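Local coordinates for Thiol:disulfide interchange protein DsbC (Haemophilus influenzae, PDB 1T3B) that probably acts as a periplasmic thiol:disulfide interchange protein and disulfide isomerase, passing its redox-active disulfide to other proteins, at residues A[69-74]-A[117-122]. Numbering follows the deposited sequence.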
ATOM      1  N   ASP A  69      14.867  10.277 -12.771  1.00 83.57           N
ATOM      2  CA  ASP A  69      15.165  11.662 -13.121  1.00 83.67           C
ATOM      3  C   ASP A  69      15.720  12.349 -11.877  1.00 82.85           C
ATOM      4  O   ASP A  69      16.681  13.113 -11.951  1.00 84.28           O
ATOM      5  CB  ASP A  69      13.906  12.410 -13.588  1.00 85.11           C
ATOM      6  CG  ASP A  69      13.245  11.768 -14.799  1.00 86.90           C
ATOM      7  OD1 ASP A  69      13.931  11.042 -15.554  1.00 88.16           O
ATOM      8  OD2 ASP A  69      12.034  12.009 -15.004  1.00 87.61           O
ATOM      9  N   LYS A  70      15.095  12.073 -10.737  1.00 80.26           N
ATOM     10  CA  LYS A  70      15.509  12.628  -9.450  1.00 77.20           C
ATOM     11  C   LYS A  70      16.996  12.325  -9.260  1.00 75.76           C
ATOM     12  O   LYS A  70      17.798  13.225  -9.040  1.00 74.64           O
ATOM     13  CB  LYS A  70      14.684  11.978  -8.332  1.00 76.58           C
ATOM     14  CG  LYS A  70      15.118  12.275  -6.910  1.00 73.46           C
ATOM     15  CD  LYS A  70      14.676  13.638  -6.455  1.00 71.53           C
ATOM     16  CE  LYS A  70      14.577  13.684  -4.939  1.00 71.71           C
ATOM     17  NZ  LYS A  70      13.758  12.557  -4.395  1.00 70.69           N
ATOM     18  N   LEU A  71      17.350  11.047  -9.358  1.00 74.37           N
ATOM     19  CA  LEU A  71      18.731  10.601  -9.214  1.00 73.48           C
ATOM     20  C   LEU A  71      19.628  11.335 -10.208  1.00 74.18           C
ATOM     21  O   LEU A  71      20.491  12.120  -9.819  1.00 73.57           O
ATOM     22  CB  LEU A  71      18.808   9.089  -9.435  1.00 72.66           C
ATOM     23  CG  LEU A  71      20.183   8.438  -9.487  1.00 72.21           C
ATOM     24  CD1 LEU A  71      20.120   7.027  -8.935  1.00 74.44           C
ATOM     25  CD2 LEU A  71      20.655   8.417 -10.901  1.00 72.40           C
ATOM     26  N   ASN A  72      19.420  11.088 -11.494  1.00 72.59           N
ATOM     27  CA  ASN A  72      20.206  11.747 -12.514  1.00 70.70           C
ATOM     28  C   ASN A  72      20.393  13.215 -12.195  1.00 70.23           C
ATOM     29  O   ASN A  72      21.471  13.764 -12.370  1.00 69.81           O
ATOM     30  CB  ASN A  72      19.529  11.608 -13.868  1.00 70.75           C
ATOM     31  CG  ASN A  72      19.836  10.299 -14.517  1.00 71.38           C
ATOM     32  OD1 ASN A  72      20.742   9.602 -14.085  1.00 74.92           O
ATOM     33  ND2 ASN A  72      19.104   9.955 -15.569  1.00 71.67           N
ATOM     34  N   SER A  73      19.347  13.854 -11.700  1.00 70.26           N
ATOM     35  CA  SER A  73      19.441  15.270 -11.382  1.00 71.62           C
ATOM     36  C   SER A  73      20.559  15.594 -10.387  1.00 72.24           C
ATOM     37  O   SER A  73      20.765  16.750 -10.053  1.00 73.02           O
ATOM     38  CB  SER A  73      18.110  15.771 -10.819  1.00 72.58           C
ATOM     39  OG  SER A  73      18.049  15.579  -9.417  1.00 72.95           O
ATOM     40  N   TYR A  74      21.272  14.574  -9.919  1.00 73.85           N
ATOM     41  CA  TYR A  74      22.350  14.757  -8.941  1.00 74.77           C
ATOM     42  C   TYR A  74      23.719  14.578  -9.567  1.00 74.31           C
ATOM     43  O   TYR A  74      24.743  14.705  -8.902  1.00 74.25           O
ATOM     44  CB  TYR A  74      22.186  13.766  -7.778  1.00 73.85           C
ATOM     45  CG  TYR A  74      20.976  14.036  -6.914  1.00 73.26           C
ATOM     46  CD1 TYR A  74      20.526  15.338  -6.705  1.00 74.30           C
ATOM     47  CD2 TYR A  74      20.310  13.002  -6.270  1.00 73.02           C
ATOM     48  CE1 TYR A  74      19.443  15.607  -5.873  1.00 75.13           C
ATOM     49  CE2 TYR A  74      19.220  13.259  -5.431  1.00 74.65           C
ATOM     50  CZ  TYR A  74      18.792  14.566  -5.236  1.00 74.84           C
ATOM     51  OH  TYR A  74      17.724  14.831  -4.398  1.00 76.04           O
ATOM     52  N   THR A 117      30.532   3.011 -17.120  1.00 75.21           N
ATOM     53  CA  THR A 117      30.879   4.195 -16.345  1.00 75.05           C
ATOM     54  C   THR A 117      30.271   4.076 -14.950  1.00 74.95           C
ATOM     55  O   THR A 117      29.045   4.012 -14.812  1.00 77.35           O
ATOM     56  CB  THR A 117      30.310   5.462 -17.002  1.00 75.54           C
ATOM     57  OG1 THR A 117      31.099   5.802 -18.145  1.00 77.35           O
ATOM     58  CG2 THR A 117      30.292   6.616 -16.023  1.00 75.10           C
ATOM     59  N   VAL A 118      31.111   4.058 -13.919  1.00 73.42           N
ATOM     60  CA  VAL A 118      30.616   3.944 -12.552  1.00 70.59           C
ATOM     61  C   VAL A 118      30.445   5.325 -11.918  1.00 71.04           C
ATOM     62  O   VAL A 118      31.366   6.121 -11.893  1.00 70.74           O
ATOM     63  CB  VAL A 118      31.568   3.083 -11.697  1.00 69.20           C
ATOM     64  CG1 VAL A 118      31.044   2.972 -10.282  1.00 68.47           C
ATOM     65  CG2 VAL A 118      31.705   1.699 -12.312  1.00 69.42           C
ATOM     66  N   ARG A 119      29.250   5.606 -11.414  1.00 70.83           N
ATOM     67  CA  ARG A 119      28.956   6.894 -10.794  1.00 70.68           C
ATOM     68  C   ARG A 119      28.519   6.677  -9.349  1.00 70.10           C
ATOM     69  O   ARG A 119      27.489   6.067  -9.098  1.00 72.59           O
ATOM     70  CB  ARG A 119      27.846   7.602 -11.574  1.00 72.43           C
ATOM     71  CG  ARG A 119      27.915   7.379 -13.080  1.00 74.05           C
ATOM     72  CD  ARG A 119      27.015   8.341 -13.842  1.00 74.83           C
ATOM     73  NE  ARG A 119      25.644   8.303 -13.351  1.00 75.97           N
ATOM     74  CZ  ARG A 119      24.644   9.021 -13.849  1.00 75.04           C
ATOM     75  NH1 ARG A 119      24.857   9.845 -14.866  1.00 74.73           N
ATOM     76  NH2 ARG A 119      23.430   8.911 -13.328  1.00 74.51           N
ATOM     77  N   TYR A 120      29.296   7.177  -8.399  1.00 69.27           N
ATOM     78  CA  TYR A 120      28.966   6.983  -6.999  1.00 68.59           C
ATOM     79  C   TYR A 120      28.117   8.049  -6.344  1.00 68.41           C
ATOM     80  O   TYR A 120      28.309   9.247  -6.536  1.00 68.65           O
ATOM     81  CB  TYR A 120      30.221   6.838  -6.132  1.00 68.36           C
ATOM     82  CG  TYR A 120      31.095   5.637  -6.385  1.00 65.78           C
ATOM     83  CD1 TYR A 120      30.622   4.334  -6.228  1.00 66.77           C
ATOM     84  CD2 TYR A 120      32.421   5.809  -6.743  1.00 65.62           C
ATOM     85  CE1 TYR A 120      31.464   3.236  -6.424  1.00 65.30           C
ATOM     86  CE2 TYR A 120      33.258   4.726  -6.939  1.00 66.40           C
ATOM     87  CZ  TYR A 120      32.782   3.453  -6.782  1.00 65.45           C
ATOM     88  OH  TYR A 120      33.650   2.420  -7.011  1.00 68.00           O
ATOM     89  N   LEU A 121      27.191   7.556  -5.533  1.00 67.94           N
ATOM     90  CA  LEU A 121      26.296   8.347  -4.721  1.00 66.57           C
ATOM     91  C   LEU A 121      26.636   7.793  -3.347  1.00 65.24           C
ATOM     92  O   LEU A 121      27.077   6.657  -3.233  1.00 64.67           O
ATOM     93  CB  LEU A 121      24.844   8.045  -5.069  1.00 66.92           C
ATOM     94  CG  LEU A 121      24.325   8.816  -6.271  1.00 68.54           C
ATOM     95  CD1 LEU A 121      22.926   8.414  -6.592  1.00 67.54           C
ATOM     96  CD2 LEU A 121      24.375  10.292  -5.948  1.00 69.64           C
ATOM     97  N   ALA A 122      26.442   8.580  -2.303  1.00 63.60           N
ATOM     98  CA  ALA A 122      26.771   8.099  -0.978  1.00 63.21           C
ATOM     99  C   ALA A 122      25.596   7.423  -0.303  1.00 64.19           C
ATOM    100  O   ALA A 122      24.435   7.772  -0.517  1.00 64.29           O
ATOM    101  CB  ALA A 122      27.271   9.244  -0.106  1.00 60.70           C
TER
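Leu71 and Leu121 meet methyl to methyl where the C-terminal end of helix 63-72 packs against strand 116-122 of the thioredoxin-like fold. In DsbC proteins a helical linker joins the N-terminal dimerisation domain to the thioredoxin-like domain, and this helix probably belongs to it; its last turn lies on one face of the mixed sheet. Arg119 and Leu121 both point from that face toward the helix, while Val118, before them, and Tyr120, between them, touch helix 108-113 on the other face.

The tight part is apolar. CD1 of Leu71 lies 3.9 Å from CD1 of Leu121, and the same methyl of Leu121 also touches CG of Leu71, the two side chains running slantwise to each other. Leu71 has CG anti to its backbone N (chi1 173°), which carries the branch off the helix toward the sheet. Thr91 of the neighbouring strand and Met78 touch both leucines and help to bury them. Tyr74 closes the far end more loosely, CB being 4.5 Å from CD2 of Leu121; its side chain also reaches Leu173 and Lys169 of helix 166-177.

Toward the other end the contact becomes polar and partly exposed. The Arg119 chain bends at chi3 and brings the edge of its guanidinium to the helix end. Leu71 CD2 sits at that edge, 3.7 Å from NH2, and Asn72 OD1 lies there too. The amide of Asn72 stands almost square to the guanidinium, at 85° between planes. NH2 is also hydrogen-bonded to Thr91 OG1, a second tie that should help hold the group in place. Across to the helix, Arg119 NH2 donates to Asn72 OD1 at 2.9 Å, nearly in the guanidinium plane, with a somewhat bent N-H...O angle of 148°.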